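Side-chain contact in putative oxidoreductase (Gluconobacter oxydans, PDB 3WJ7), which probably acts as a nicotinamide-coenzyme-dependent reductase of the short-chain dehydrogenase/reductase (SDR) family: residues L42-R45 / D49-N52. Sequence-based numbering, arbitrary orientation.
Sequences LLVR and DRSN
Arg50 reaches back from the loop to lay its guanidinium against Val44, the last residue of strand 39-44. Its CB, CG and CD only span the gap to the strand. CG stands anti to the carbonyl carbon of Arg50 (chi1 -70°), and the chain then bends at chi2 (134°) and chi3 (-141°), bringing its end nearer to the strand. NE comes within 4.5 Å of Val44 CG2, and the contact proper begins at CZ, 4.0 Å from Val44 CG2. Here the methyl lies over one face of the guanidinium, and the two side chains cross at about a right angle. Of the guanidinium atoms NH2 comes nearest to the methyl, 3.6 Å from Val44 CG2. At the guanidinium edge, near its plane, Arg45 O lies 3.4 Å from Arg50 NH2. The firmer polar partner is Ser48, whose OG is hydrogen-bonded to both Arg50 NH2 and Arg45 O and so links the arginine tip to the backbone just beyond the strand. Further along the loop, Ser51 OG donates to the syn lone pair of Asp49 OD1. The end of the second strand of an NAD(P)-binding Rossmann fold, with the turn after it, commonly meets the adenosine end of the coenzyme, and this turn probably lies near that site. In this Rossmann-type domain, strand 39-44 runs between parallel strands 15-18 and 59-62; Val44 pairs through its backbone with Ala61 and Gly63 and packs its side chain on Leu60 and Val62. The loop carrying Arg50 leads from strand 39-44 toward strand 59-62, with Asn52 resting against Ser27 and Arg31 of helix 24-35.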
loop_
_atom_site.group_PDB
_atom_site.type_symbol
_atom_site.label_atom_id
_atom_site.label_comp_id
_atom_site.label_asym_id
_atom_site.label_seq_id
_atom_site.Cartn_x
_atom_site.Cartn_y
_atom_site.Cartn_z
ATOM N N LEU A 42 -20.216 -25.702 -3.797
ATOM C CA LEU A 42 -19.056 -24.919 -4.197
ATOM C C LEU A 42 -19.375 -23.461 -3.938
ATOM O O LEU A 42 -20.337 -22.960 -4.469
ATOM C CB LEU A 42 -18.733 -25.177 -5.675
ATOM C CG LEU A 42 -18.516 -26.657 -6.067
ATOM C CD1 LEU A 42 -18.196 -26.824 -7.535
ATOM C CD2 LEU A 42 -17.471 -27.389 -5.241
ATOM N N LEU A 43 -18.619 -22.788 -3.085
ATOM C CA LEU A 43 -18.851 -21.371 -2.897
ATOM C C LEU A 43 -18.182 -20.665 -4.061
ATOM O O LEU A 43 -17.042 -20.978 -4.398
ATOM C CB LEU A 43 -18.281 -20.876 -1.573
ATOM C CG LEU A 43 -18.557 -19.415 -1.220
ATOM C CD1 LEU A 43 -19.953 -19.203 -0.617
ATOM C CD2 LEU A 43 -17.484 -18.880 -0.272
ATOM N N VAL A 44 -18.924 -19.766 -4.698
ATOM C CA VAL A 44 -18.406 -18.913 -5.779
ATOM C C VAL A 44 -18.809 -17.451 -5.553
ATOM O O VAL A 44 -19.801 -17.176 -4.845
ATOM C CB VAL A 44 -18.989 -19.323 -7.134
ATOM C CG1 VAL A 44 -18.543 -20.732 -7.517
ATOM C CG2 VAL A 44 -20.514 -19.196 -7.100
ATOM N N ARG A 45 -18.039 -16.538 -6.157
ATOM C CA ARG A 45 -18.296 -15.088 -6.105
ATOM C C ARG A 45 -19.439 -14.627 -7.040
ATOM O O ARG A 45 -19.670 -15.248 -8.088
ATOM C CB ARG A 45 -17.015 -14.313 -6.432
ATOM C CG ARG A 45 -16.231 -13.809 -5.221
ATOM C CD ARG A 45 -15.196 -12.752 -5.633
ATOM N NE ARG A 45 -14.205 -12.441 -4.591
ATOM C CZ ARG A 45 -13.072 -13.122 -4.376
ATOM N NH1 ARG A 45 -12.760 -14.181 -5.124
ATOM N NH2 ARG A 45 -12.246 -12.751 -3.401
ATOM N N ASP A 49 -16.360 -17.198 -12.736
ATOM C CA ASP A 49 -16.540 -17.918 -13.984
ATOM C C ASP A 49 -16.547 -19.467 -13.857
ATOM O O ASP A 49 -15.513 -20.097 -13.577
ATOM C CB ASP A 49 -15.477 -17.454 -14.970
ATOM C CG ASP A 49 -15.740 -17.937 -16.378
ATOM O OD1 ASP A 49 -15.564 -19.155 -16.641
ATOM O OD2 ASP A 49 -16.107 -17.086 -17.222
ATOM N N ARG A 50 -17.708 -20.061 -14.144
ATOM C CA ARG A 50 -18.001 -21.480 -13.901
ATOM C C ARG A 50 -17.533 -22.474 -14.973
ATOM O O ARG A 50 -18.187 -23.495 -15.205
ATOM C CB ARG A 50 -19.504 -21.631 -13.665
ATOM C CG ARG A 50 -19.928 -21.033 -12.337
ATOM C CD ARG A 50 -21.166 -20.160 -12.411
ATOM N NE ARG A 50 -20.950 -19.012 -11.529
ATOM C CZ ARG A 50 -21.881 -18.415 -10.778
ATOM N NH1 ARG A 50 -23.142 -18.838 -10.772
ATOM N NH2 ARG A 50 -21.541 -17.383 -10.015
ATOM N N SER A 51 -16.384 -22.198 -15.587
ATOM C CA SER A 51 -15.934 -22.946 -16.756
ATOM C C SER A 51 -15.339 -24.328 -16.487
ATOM O O SER A 51 -15.692 -25.284 -17.168
ATOM C CB SER A 51 -14.971 -22.111 -17.597
ATOM O OG SER A 51 -15.699 -21.368 -18.545
ATOM N N ASN A 52 -14.409 -24.439 -15.543
ATOM C CA ASN A 52 -13.906 -25.775 -15.169
ATOM C C ASN A 52 -14.726 -26.355 -13.990
ATOM O O ASN A 52 -14.244 -27.155 -13.161
ATOM C CB ASN A 52 -12.377 -25.784 -14.952
ATOM C CG ASN A 52 -11.909 -24.752 -13.936
ATOM O OD1 ASN A 52 -12.697 -23.962 -13.407
ATOM N ND2 ASN A 52 -10.613 -24.766 -13.651
#